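Local coordinates for protein cysteine synthase 3 (Entamoeba histolytica, PDB 6KR5) that probably catalyses the pyridoxal-phosphate-dependent formation of L-cysteine from O-acetyl-L-serine and sulfide, at residues W177-V191 with L204-V216. Numbering follows the deposited sequence.
With PLP (pyridoxal-5'-phosphate), chain D.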
loop_
_atom_site.group_PDB
_atom_site.type_symbol
_atom_site.label_atom_id
_atom_site.label_comp_id
_atom_site.label_asym_id
_atom_site.label_seq_id
_atom_site.Cartn_x
_atom_site.Cartn_y
_atom_site.Cartn_z
ATOM N N TRP B 177 16.522 14.939 2.790
ATOM C CA TRP B 177 17.866 15.433 3.064
ATOM C C TRP B 177 18.833 14.280 3.292
ATOM O O TRP B 177 19.913 14.231 2.697
ATOM C CB TRP B 177 17.841 16.363 4.272
ATOM C CG TRP B 177 19.165 17.015 4.495
ATOM C CD1 TRP B 177 20.043 16.764 5.511
ATOM C CD2 TRP B 177 19.778 18.000 3.661
ATOM N NE1 TRP B 177 21.167 17.555 5.367
ATOM C CE2 TRP B 177 21.022 18.323 4.239
ATOM C CE3 TRP B 177 19.387 18.657 2.488
ATOM C CZ2 TRP B 177 21.879 19.274 3.679
ATOM C CZ3 TRP B 177 20.241 19.592 1.929
ATOM C CH2 TRP B 177 21.474 19.892 2.527
ATOM N N GLU B 178 18.450 13.332 4.144
ATOM C CA GLU B 178 19.338 12.219 4.461
ATOM C C GLU B 178 19.508 11.281 3.268
ATOM O O GLU B 178 20.629 10.870 2.943
ATOM C CB GLU B 178 18.801 11.451 5.670
ATOM C CG GLU B 178 18.901 12.190 6.999
ATOM C CD GLU B 178 20.319 12.251 7.534
ATOM O OE1 GLU B 178 21.094 11.307 7.280
ATOM O OE2 GLU B 178 20.653 13.239 8.222
ATOM N N ASP B 179 18.405 10.916 2.607
ATOM C CA ASP B 179 18.494 9.946 1.520
ATOM C C ASP B 179 19.340 10.472 0.360
ATOM O O ASP B 179 20.060 9.697 -0.284
ATOM C CB ASP B 179 17.093 9.554 1.037
ATOM C CG ASP B 179 16.341 8.698 2.045
ATOM O OD1 ASP B 179 16.957 8.228 3.023
ATOM O OD2 ASP B 179 15.129 8.484 1.849
ATOM N N THR B 180 19.266 11.779 0.067
ATOM C CA THR B 180 20.063 12.343 -1.021
ATOM C C THR B 180 21.421 12.848 -0.561
ATOM O O THR B 180 22.153 13.404 -1.379
ATOM C CB THR B 180 19.330 13.491 -1.743
ATOM O OG1 THR B 180 19.182 14.614 -0.862
ATOM C CG2 THR B 180 17.958 13.044 -2.264
ATOM N N ASN B 181 21.783 12.637 0.700
ATOM C CA ASN B 181 23.077 13.144 1.236
ATOM C C ASN B 181 23.210 14.639 0.937
ATOM O O ASN B 181 24.291 15.066 0.568
ATOM C CB ASN B 181 24.289 12.351 0.744
ATOM C CG ASN B 181 24.096 10.866 0.897
ATOM O OD1 ASN B 181 24.277 10.119 -0.050
ATOM N ND2 ASN B 181 23.757 10.432 2.091
ATOM N N GLY B 182 22.126 15.386 1.079
ATOM C CA GLY B 182 22.168 16.813 0.839
ATOM C C GLY B 182 22.231 17.237 -0.612
ATOM O O GLY B 182 22.392 18.433 -0.872
ATOM N N GLU B 183 22.083 16.304 -1.565
ATOM C CA GLU B 183 22.219 16.626 -2.983
ATOM C C GLU B 183 20.946 17.189 -3.607
ATOM O O GLU B 183 21.019 17.712 -4.725
ATOM C CB GLU B 183 22.650 15.385 -3.777
ATOM C CG GLU B 183 24.011 14.802 -3.383
ATOM C CD GLU B 183 25.162 15.733 -3.702
ATOM O OE1 GLU B 183 25.041 16.513 -4.671
ATOM O OE2 GLU B 183 26.186 15.683 -2.984
ATOM N N VAL B 184 19.797 17.094 -2.924
ATOM C CA VAL B 184 18.523 17.532 -3.497
ATOM C C VAL B 184 18.640 18.967 -3.989
ATOM O O VAL B 184 19.106 19.854 -3.268
ATOM C CB VAL B 184 17.381 17.364 -2.467
ATOM C CG1 VAL B 184 17.696 18.068 -1.147
ATOM C CG2 VAL B 184 16.045 17.857 -3.039
ATOM N N ASP B 185 18.207 19.198 -5.224
ATOM C CA ASP B 185 18.272 20.517 -5.843
ATOM C C ASP B 185 16.907 21.138 -6.075
ATOM O O ASP B 185 16.767 22.355 -5.983
ATOM C CB ASP B 185 18.994 20.446 -7.190
ATOM C CG ASP B 185 20.487 20.233 -7.048
ATOM O OD1 ASP B 185 21.131 21.009 -6.305
ATOM O OD2 ASP B 185 21.015 19.297 -7.689
ATOM N N ILE B 186 15.917 20.327 -6.431
ATOM C CA ILE B 186 14.573 20.799 -6.749
ATOM C C ILE B 186 13.610 19.847 -6.061
ATOM O O ILE B 186 13.847 18.637 -6.058
ATOM C CB ILE B 186 14.324 20.831 -8.275
ATOM C CG1 ILE B 186 15.439 21.608 -8.991
ATOM C CG2 ILE B 186 12.957 21.433 -8.590
ATOM C CD1 ILE B 186 15.310 21.626 -10.484
ATOM N N ILE B 187 12.565 20.390 -5.432
ATOM C CA ILE B 187 11.475 19.596 -4.873
ATOM C C ILE B 187 10.187 19.976 -5.598
ATOM O O ILE B 187 9.885 21.166 -5.757
ATOM C CB ILE B 187 11.353 19.788 -3.346
ATOM C CG1 ILE B 187 10.197 18.969 -2.772
ATOM C CG2 ILE B 187 11.219 21.270 -2.967
ATOM C CD1 ILE B 187 10.486 17.488 -2.730
ATOM N N VAL B 188 9.457 18.968 -6.078
ATOM C CA VAL B 188 8.238 19.155 -6.865
ATOM C C VAL B 188 7.084 18.545 -6.084
ATOM O O VAL B 188 7.121 17.349 -5.746
ATOM C CB VAL B 188 8.352 18.497 -8.253
ATOM C CG1 VAL B 188 7.141 18.824 -9.102
ATOM C CG2 VAL B 188 9.614 18.932 -8.967
ATOM N N SER B 189 6.063 19.354 -5.794
ATOM C CA SER B 189 4.941 18.881 -4.993
ATOM C C SER B 189 3.642 19.427 -5.573
ATOM O O SER B 189 3.483 20.648 -5.711
ATOM C CB SER B 189 5.121 19.307 -3.527
ATOM O OG SER B 189 3.903 19.259 -2.808
ATOM N N ALA B 190 2.712 18.532 -5.910
ATOM C CA ALA B 190 1.363 18.949 -6.284
ATOM C C ALA B 190 0.570 19.362 -5.040
ATOM O O ALA B 190 0.640 18.700 -3.997
ATOM C CB ALA B 190 0.649 17.820 -7.027
ATOM N N VAL B 191 -0.203 20.451 -5.154
ATOM C CA VAL B 191 -0.716 21.185 -3.991
ATOM C C VAL B 191 -2.190 20.875 -3.753
ATOM O O VAL B 191 -3.049 21.157 -4.602
ATOM C CB VAL B 191 -0.514 22.699 -4.155
ATOM C CG1 VAL B 191 -1.204 23.438 -2.996
ATOM C CG2 VAL B 191 0.965 23.024 -4.210
ATOM N N LEU B 204 13.688 22.118 3.725
ATOM C CA LEU B 204 14.863 21.934 2.882
ATOM C C LEU B 204 15.632 23.241 2.734
ATOM O O LEU B 204 16.868 23.244 2.758
ATOM C CB LEU B 204 14.465 21.383 1.514
ATOM C CG LEU B 204 14.043 19.911 1.496
ATOM C CD1 LEU B 204 13.673 19.482 0.082
ATOM C CD2 LEU B 204 15.157 19.038 2.056
ATOM N N LYS B 205 14.924 24.366 2.592
ATOM C CA LYS B 205 15.626 25.626 2.366
ATOM C C LYS B 205 16.402 26.066 3.601
ATOM O O LYS B 205 17.407 26.774 3.478
ATOM C CB LYS B 205 14.645 26.714 1.922
ATOM C CG LYS B 205 14.457 26.777 0.410
ATOM C CD LYS B 205 13.341 27.745 0.005
ATOM C CE LYS B 205 13.358 27.945 -1.506
ATOM N NZ LYS B 205 12.194 28.722 -2.008
ATOM N N LYS B 206 16.017 25.588 4.769
ATOM C CA LYS B 206 16.790 25.927 5.986
ATOM C C LYS B 206 18.151 25.238 5.888
ATOM O O LYS B 206 19.132 25.798 6.355
ATOM C CB LYS B 206 16.085 25.411 7.238
ATOM C CG LYS B 206 15.313 26.458 8.012
ATOM C CD LYS B 206 14.920 26.020 9.401
ATOM C CE LYS B 206 13.501 25.501 9.440
ATOM N NZ LYS B 206 12.511 26.587 9.229
ATOM N N LYS B 207 18.184 24.054 5.297
ATOM C CA LYS B 207 19.434 23.313 5.188
ATOM C C LYS B 207 20.249 23.707 3.965
ATOM O O LYS B 207 21.484 23.625 3.992
ATOM C CB LYS B 207 19.147 21.805 5.172
ATOM C CG LYS B 207 18.803 21.261 6.568
ATOM C CD LYS B 207 18.140 19.891 6.538
ATOM C CE LYS B 207 17.779 19.426 7.955
ATOM N NZ LYS B 207 17.288 18.008 7.988
ATOM N N LYS B 208 19.591 24.160 2.901
ATOM C CA LYS B 208 20.260 24.407 1.628
ATOM C C LYS B 208 19.442 25.480 0.913
ATOM O O LYS B 208 18.389 25.181 0.345
ATOM C CB LYS B 208 20.355 23.118 0.823
ATOM C CG LYS B 208 21.131 23.181 -0.482
ATOM C CD LYS B 208 21.226 21.787 -1.096
ATOM C CE LYS B 208 21.785 21.807 -2.495
ATOM N NZ LYS B 208 21.992 20.419 -3.015
ATOM N N LYS B 209 19.927 26.728 0.968
ATOM C CA LYS B 209 19.111 27.871 0.566
ATOM C C LYS B 209 18.728 27.822 -0.908
ATOM O O LYS B 209 17.659 28.326 -1.286
ATOM C CB LYS B 209 19.854 29.176 0.875
ATOM C CG LYS B 209 19.892 29.538 2.355
ATOM C CD LYS B 209 18.567 30.126 2.820
ATOM C CE LYS B 209 18.505 30.260 4.339
ATOM N NZ LYS B 209 18.656 28.932 5.008
ATOM N N GLY B 210 19.570 27.233 -1.751
ATOM C CA GLY B 210 19.358 27.206 -3.180
ATOM C C GLY B 210 18.409 26.149 -3.696
ATOM O O GLY B 210 18.272 26.019 -4.916
ATOM N N VAL B 211 17.754 25.380 -2.821
ATOM C CA VAL B 211 16.793 24.388 -3.290
ATOM C C VAL B 211 15.613 25.118 -3.915
ATOM O O VAL B 211 15.060 26.053 -3.321
ATOM C CB VAL B 211 16.345 23.470 -2.140
ATOM C CG1 VAL B 211 15.105 22.655 -2.540
ATOM C CG2 VAL B 211 17.472 22.544 -1.733
ATOM N N LYS B 212 15.251 24.717 -5.130
ATOM C CA LYS B 212 14.121 25.287 -5.850
ATOM C C LYS B 212 12.854 24.520 -5.486
ATOM O O LYS B 212 12.848 23.288 -5.498
ATOM C CB LYS B 212 14.370 25.221 -7.357
ATOM C CG LYS B 212 13.279 25.846 -8.202
ATOM C CD LYS B 212 13.577 25.692 -9.691
ATOM C CE LYS B 212 12.542 26.424 -10.537
ATOM N NZ LYS B 212 12.815 26.229 -11.998
ATOM N N VAL B 213 11.792 25.249 -5.158
ATOM C CA VAL B 213 10.513 24.664 -4.766
ATOM C C VAL B 213 9.524 24.856 -5.907
ATOM O O VAL B 213 9.218 25.993 -6.287
ATOM C CB VAL B 213 9.997 25.294 -3.467
ATOM C CG1 VAL B 213 8.590 24.791 -3.162
ATOM C CG2 VAL B 213 10.957 24.967 -2.330
ATOM N N VAL B 214 9.006 23.751 -6.444
ATOM C CA VAL B 214 8.077 23.786 -7.568
ATOM C C VAL B 214 6.717 23.289 -7.089
ATOM O O VAL B 214 6.582 22.129 -6.684
ATOM C CB VAL B 214 8.587 22.936 -8.740
ATOM C CG1 VAL B 214 7.574 22.923 -9.879
ATOM C CG2 VAL B 214 9.948 23.454 -9.227
ATOM N N ALA B 215 5.705 24.153 -7.155
ATOM C CA ALA B 215 4.334 23.775 -6.836
ATOM C C ALA B 215 3.592 23.419 -8.120
ATOM O O ALA B 215 3.777 24.074 -9.148
ATOM C CB ALA B 215 3.613 24.919 -6.116
ATOM N N VAL B 216 2.738 22.393 -8.054
ATOM C CA VAL B 216 2.008 21.888 -9.211
ATOM C C VAL B 216 0.512 21.988 -8.949
ATOM O O VAL B 216 0.039 21.648 -7.859
ATOM C CB VAL B 216 2.411 20.430 -9.517
ATOM C CG1 VAL B 216 1.677 19.872 -10.745
ATOM C CG2 VAL B 216 3.918 20.337 -9.680
HETATM N N1 PLP D . -2.418 14.162 -3.796
HETATM C C2 PLP D . -3.129 13.396 -2.914
HETATM C C2A PLP D . -3.657 12.075 -3.383
HETATM C C3 PLP D . -3.340 13.846 -1.623
HETATM O O3 PLP D . -4.057 13.066 -0.760
HETATM C C4 PLP D . -2.826 15.072 -1.223
HETATM C C4A PLP D . -3.125 15.627 0.123
HETATM O O4A PLP D . -3.848 14.999 0.906
HETATM C C5 PLP D . -2.099 15.842 -2.131
HETATM C C6 PLP D . -1.909 15.376 -3.411
HETATM C C5A PLP D . -1.550 17.207 -1.781
HETATM O O4P PLP D . -0.711 17.234 -0.660
HETATM P P PLP D . -0.792 18.541 0.263
HETATM O O1P PLP D . -0.650 19.755 -0.637
HETATM O O2P PLP D . -2.139 18.539 0.927
HETATM O O3P PLP D . 0.322 18.438 1.241
HETATM O O HOH W 1 24.646 19.407 -2.846
HETATM O O HOH W 2 20.468 23.483 -5.258
HETATM O O HOH W 3 18.480 24.131 -7.256
HETATM O O HOH W 4 23.561 20.698 -5.522
#
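The ammonium of K208 illustrates how a lysine side chain can hold a loop through the loop's carbonyls: NZ donates to G182 O at 2.9 Å and to V184 O at 3.0 Å. The first bond lies in the carbonyl plane on a lone pair, whereas the second approaches from well above its plane. A salt bridge to D185 OD1, long and weak as a hydrogen bond (NZ to OD1 3.5 Å), is supplemented by a water that bridges the same two atoms. The other carboxylate oxygen, OD2, accepts a hydrogen bond from the backbone N of T301. K208 carries its charge to the turn because CG stands anti to the backbone N (chi1 -175°) and the rest of the chain is extended; on the way CD passes the W177 ring at its edge, in plane. K207 covers a face of that indole, its CD 3.7 Å from the centroid of the five-membered ring in a CH-pi contact, while G182 CA packs on the opposite face. Deeper in, L204 CD1 and CD2 reach I187 and V184, joining the helix end to the sheet.

Beyond the loops, strands 186-190 and 212-216 run parallel. Their ladder starts with K212 N to D185 O (2.9 Å) and ends with V191 N to V216 O (3.0 Å). I186, V188, V214 and V216 interlock on one face, V188 CG1 meeting V216 CG2 at 3.6 Å, and this face packs against helix 279-292. At the far end V191 CA lies 3.6 Å from O1P of the cofactor. With helix 195-207 as the crossover, this is a beta-alpha-beta unit whose first strand leads into the PLP phosphate site, as in fold-type II PLP enzymes.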